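Local coordinates for molybdopterin-guanine dinucleotide biosynthesis adapter protein (Escherichia coli, PDB 1NP6), which binds GTP, hydrolyses it weakly, and may act as an adapter for efficient synthesis and use of the molybdopterin guanine dinucleotide cofactor, at residues L9-W14 with A115-F120; P37-H42 with L105-K110. All coordinates share one frame; numbering follows the deposited sequence.

Interaction 1 (L9-W14 with A115-F120)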
# COMPACT_ATOMS: atom_id res chain seq x y z
N LEU B 9 6.86 -12.67 13.45
CA LEU B 9 7.58 -13.95 13.36
C LEU B 9 8.24 -14.15 12.00
O LEU B 9 7.56 -14.17 10.96
CB LEU B 9 6.63 -15.13 13.66
CG LEU B 9 7.22 -16.55 13.56
CD1 LEU B 9 8.22 -16.85 14.70
CD2 LEU B 9 6.09 -17.59 13.56
N ALA B 10 9.56 -14.30 11.98
CA ALA B 10 10.28 -14.49 10.72
C ALA B 10 10.52 -15.96 10.39
O ALA B 10 10.66 -16.79 11.29
CB ALA B 10 11.62 -13.74 10.74
N PHE B 11 10.58 -16.26 9.10
CA PHE B 11 11.00 -17.54 8.58
C PHE B 11 12.28 -17.33 7.79
O PHE B 11 12.32 -16.51 6.87
CB PHE B 11 9.90 -18.17 7.70
CG PHE B 11 8.85 -18.90 8.50
CD1 PHE B 11 7.81 -18.21 9.10
CD2 PHE B 11 8.94 -20.27 8.71
CE1 PHE B 11 6.87 -18.86 9.88
CE2 PHE B 11 7.99 -20.93 9.48
CZ PHE B 11 6.96 -20.23 10.06
N ALA B 12 13.33 -18.06 8.16
CA ALA B 12 14.63 -17.83 7.56
C ALA B 12 15.24 -19.10 7.01
O ALA B 12 15.18 -20.15 7.65
CB ALA B 12 15.57 -17.17 8.59
N ALA B 13 15.83 -18.99 5.82
CA ALA B 13 16.50 -20.10 5.14
C ALA B 13 17.39 -19.60 4.00
O ALA B 13 17.14 -18.53 3.42
CB ALA B 13 15.49 -21.13 4.61
N TRP B 14 18.42 -20.37 3.68
CA TRP B 14 19.21 -20.17 2.46
C TRP B 14 18.30 -20.28 1.24
O TRP B 14 17.37 -21.09 1.24
CB TRP B 14 20.28 -21.25 2.31
CG TRP B 14 21.35 -21.31 3.37
CD1 TRP B 14 22.26 -20.32 3.70
CD2 TRP B 14 21.65 -22.42 4.22
NE1 TRP B 14 23.08 -20.76 4.71
CE2 TRP B 14 22.74 -22.04 5.05
CE3 TRP B 14 21.11 -23.70 4.38
CZ2 TRP B 14 23.29 -22.90 6.02
CZ3 TRP B 14 21.65 -24.56 5.35
CH2 TRP B 14 22.73 -24.15 6.15
N ALA B 115 11.84 -12.96 16.80
CA ALA B 115 11.52 -14.40 16.88
C ALA B 115 11.52 -15.02 15.48
O ALA B 115 11.01 -14.41 14.54
CB ALA B 115 10.19 -14.63 17.56
N LYS B 116 12.10 -16.22 15.36
CA LYS B 116 12.42 -16.78 14.05
C LYS B 116 12.35 -18.31 14.03
O LYS B 116 12.81 -18.98 14.95
CB LYS B 116 13.84 -16.34 13.66
CG LYS B 116 14.08 -16.17 12.18
CD LYS B 116 15.09 -15.04 11.92
CE LYS B 116 16.31 -15.10 12.85
NZ LYS B 116 17.40 -14.19 12.39
N ILE B 117 11.79 -18.85 12.95
CA ILE B 117 11.91 -20.29 12.65
C ILE B 117 12.85 -20.43 11.46
O ILE B 117 12.72 -19.71 10.47
CB ILE B 117 10.50 -20.92 12.39
CG1 ILE B 117 9.69 -20.88 13.69
CG2 ILE B 117 10.64 -22.37 11.82
CD1 ILE B 117 8.21 -21.18 13.53
N VAL B 118 13.83 -21.32 11.59
CA VAL B 118 14.86 -21.56 10.58
C VAL B 118 14.54 -22.90 9.89
O VAL B 118 14.11 -23.83 10.53
CB VAL B 118 16.27 -21.62 11.22
CG1 VAL B 118 17.36 -22.09 10.22
CG2 VAL B 118 16.63 -20.26 11.79
N LEU B 119 14.73 -22.96 8.58
CA LEU B 119 14.40 -24.16 7.80
C LEU B 119 15.65 -24.88 7.33
O LEU B 119 16.68 -24.24 7.08
CB LEU B 119 13.51 -23.79 6.61
CG LEU B 119 12.37 -22.77 6.83
CD1 LEU B 119 11.66 -22.51 5.52
CD2 LEU B 119 11.36 -23.18 7.91
N PHE B 120 15.57 -26.22 7.23
CA PHE B 120 16.66 -27.05 6.69
C PHE B 120 16.10 -28.19 5.84
O PHE B 120 15.24 -28.93 6.29
CB PHE B 120 17.53 -27.63 7.83
CG PHE B 120 18.69 -28.47 7.34
CD1 PHE B 120 19.88 -27.87 6.91
CD2 PHE B 120 18.60 -29.87 7.30
CE1 PHE B 120 20.96 -28.63 6.43
CE2 PHE B 120 19.68 -30.65 6.82
CZ PHE B 120 20.87 -30.03 6.40
O HOH W 1 18.47 -22.70 6.19
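I117 lies over one face of the F11 ring, its CB 4.3 Å from the ring centroid and 28° off the ring normal, a CH-pi contact. The two side chains run side by side and point the same way. I117 CD1 reaches F11 CZ at 3.8 Å, while its CG2 meets CE2. L119 completes the grip differently: its CD2 comes to the ring edge, in plane, 3.9 Å from F11 CD2. A chi1 of -83° puts F11 CG beside the backbone N and anti to the carbonyl carbon. The F11 side chain also packs on L23 and L26 of helix 19-32. An alanine here would probably leave I117 without the face it covers and L119 CD2 without the ring edge it meets, opening a gap against L23 and L26.

The backbones set the register, A10 opposite K116, F11 opposite I117 and A12 opposite V118. Strands 9-12 and 116-120 run parallel, 15° apart, and four N-H...O=C bonds join them: A10 N to A115 O, I117 N to A10 O, A12 N to I117 O and L119 N to A12 O, none longer than 3.0 Å. On the face opposite F11, the bent aliphatic chain of K116 lies against two alanines, its CG 3.7 Å from A10 CB and its CD 4.0 Å from A12 CB, while NZ bonds to the carbonyl of E112.

A13 and W14 open the Walker A loop, and W14 O accepts a bond from T17 OG1. The chemistry is thus divided: apolar contacts and direct backbone hydrogen bonds hold the strands, but those bonds give out after A12-L119, and where the probable phosphate-binding loop departs the contact passes to side chains, A13 CB on L119 CB at 3.9 Å and W14 CZ3 on F120 CD1 at 4.1 Å.

Interaction 2 (P37-H42 with L105-K110)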
# COMPACT_ATOMS: atom_id res chain seq x y z
N PRO B 37 -3.49 -13.67 9.51
CA PRO B 37 -2.07 -13.32 9.32
C PRO B 37 -1.81 -12.11 8.41
O PRO B 37 -2.49 -11.90 7.41
CB PRO B 37 -1.47 -14.58 8.70
CG PRO B 37 -2.62 -15.22 7.90
CD PRO B 37 -3.90 -14.79 8.62
N GLY B 38 -0.82 -11.31 8.79
CA GLY B 38 -0.19 -10.37 7.87
C GLY B 38 1.13 -10.96 7.36
O GLY B 38 1.67 -11.91 7.94
N LEU B 39 1.64 -10.37 6.28
CA LEU B 39 2.89 -10.77 5.66
C LEU B 39 3.72 -9.55 5.21
O LEU B 39 3.21 -8.65 4.53
CB LEU B 39 2.64 -11.64 4.43
CG LEU B 39 3.89 -12.14 3.66
CD1 LEU B 39 4.72 -13.12 4.49
CD2 LEU B 39 3.48 -12.81 2.36
N ILE B 40 4.99 -9.54 5.59
CA ILE B 40 5.96 -8.55 5.09
C ILE B 40 7.08 -9.30 4.35
O ILE B 40 7.73 -10.19 4.91
CB ILE B 40 6.54 -7.71 6.26
CG1 ILE B 40 5.42 -7.06 7.08
CG2 ILE B 40 7.54 -6.68 5.70
CD1 ILE B 40 5.92 -6.18 8.33
N LYS B 41 7.29 -8.93 3.09
CA LYS B 41 8.20 -9.66 2.21
C LYS B 41 9.15 -8.70 1.49
O LYS B 41 8.76 -7.58 1.15
CB LYS B 41 7.36 -10.43 1.17
CG LYS B 41 8.15 -11.31 0.19
CD LYS B 41 7.21 -12.02 -0.80
CE LYS B 41 7.89 -12.24 -2.16
NZ LYS B 41 8.71 -13.49 -2.25
N HIS B 42 10.38 -9.14 1.25
CA HIS B 42 11.32 -8.45 0.36
C HIS B 42 11.34 -9.08 -1.03
O HIS B 42 11.21 -10.30 -1.16
CB HIS B 42 12.72 -8.49 0.96
CG HIS B 42 13.70 -7.58 0.29
ND1 HIS B 42 14.62 -8.03 -0.63
CD2 HIS B 42 13.90 -6.25 0.41
CE1 HIS B 42 15.35 -7.01 -1.05
NE2 HIS B 42 14.94 -5.92 -0.44
N LEU B 105 3.81 -12.36 9.65
CA LEU B 105 4.92 -13.18 9.18
C LEU B 105 5.93 -12.33 8.39
O LEU B 105 5.51 -11.43 7.66
CB LEU B 105 4.43 -14.35 8.32
CG LEU B 105 3.38 -15.25 8.99
CD1 LEU B 105 2.59 -16.11 7.98
CD2 LEU B 105 4.05 -16.14 10.04
N VAL B 106 7.22 -12.64 8.51
CA VAL B 106 8.30 -11.85 7.88
C VAL B 106 9.27 -12.73 7.10
O VAL B 106 9.77 -13.73 7.63
CB VAL B 106 9.08 -11.01 8.92
CG1 VAL B 106 10.14 -10.11 8.23
CG2 VAL B 106 8.11 -10.19 9.76
N GLU B 107 9.56 -12.34 5.85
CA GLU B 107 10.37 -13.16 4.94
C GLU B 107 11.21 -12.39 3.89
O GLU B 107 10.77 -11.38 3.33
CB GLU B 107 9.42 -14.13 4.21
CG GLU B 107 9.99 -14.73 2.95
CD GLU B 107 8.91 -15.18 2.00
OE1 GLU B 107 8.00 -14.38 1.72
OE2 GLU B 107 8.97 -16.35 1.57
N GLY B 108 12.43 -12.88 3.61
CA GLY B 108 13.23 -12.40 2.48
C GLY B 108 14.22 -11.28 2.76
O GLY B 108 14.97 -10.87 1.86
N PHE B 109 14.23 -10.78 3.99
CA PHE B 109 15.15 -9.70 4.40
C PHE B 109 16.52 -10.24 4.83
O PHE B 109 16.61 -11.28 5.49
CB PHE B 109 14.53 -8.86 5.53
CG PHE B 109 13.34 -8.03 5.10
CD1 PHE B 109 12.05 -8.57 5.10
CD2 PHE B 109 13.50 -6.70 4.70
CE1 PHE B 109 10.95 -7.81 4.68
CE2 PHE B 109 12.40 -5.93 4.29
CZ PHE B 109 11.12 -6.49 4.29
N LYS B 110 17.57 -9.53 4.45
CA LYS B 110 18.95 -9.86 4.83
C LYS B 110 19.12 -9.85 6.35
O LYS B 110 19.76 -10.74 6.92
CB LYS B 110 19.93 -8.87 4.20
CG LYS B 110 21.06 -9.51 3.40
CD LYS B 110 21.97 -8.46 2.78
CE LYS B 110 21.52 -8.07 1.38
NZ LYS B 110 20.51 -6.97 1.41
O HOH W 2 6.93 -15.67 -0.21
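H42 CB sits over the face of the F109 ring, 4.0 Å above its centre and only 1° off the normal, a CH-pi contact. I40 CG2 reaches F109 CE1 at 3.7 Å, so the ring spans I40 to H42 on that strand. The tight part continues back along the parallel strands, where the L39 and L105 side chains cross, L39 CD1 coming 4.0 Å from L105 CB. Four backbone bonds set the register; in the first, L105 N approaches G38 O from 40° above the carbonyl plane. At G108's backbone angles a CB would be jammed against the carbonyl O of E107, and would also crowd H42 O.

The polar side is looser. K41 CG, anti to its backbone N (chi1 -177°), lies beside the carbonyl carbon, where E107 OE1 meets it at 3.4 Å, yet K41 NZ stays 4.1 Å from OE1, beyond a salt bridge. A water sits between them, donating to E107 OE1 at 2.6 Å and accepting only weakly from K41 NZ. H42 NE2 bonds outside the pair, to E85. The chemistry therefore implies a firm apolar and hydrogen-bonded frame beside a carboxylate that meets K41 through its carbon chain and a water, next to T20 of the P-loop and a nearby sulfate.

Interactions 1 and 2 lie in one parallel sheet, their centres 11 Å apart. Across it the strands run 37-42, 103-107, 8-12, 116-120, so the two pairs are neighbours, joined where L9 O and F11 N probably bond to V106 N and V106 O. F11 CE1 also packs on L105 CD2, 3.9 Å away, and helix 19-32 covers that face of both pairs. Along the chain, interaction 2 is nested within the loop closed by interaction 1. The central strand 8-12 leads into the Walker A loop, as in other P-loop NTPases, while strand 37-42 pairs with a strand of the second subunit, linking the nucleotide-site core to the homodimer interface.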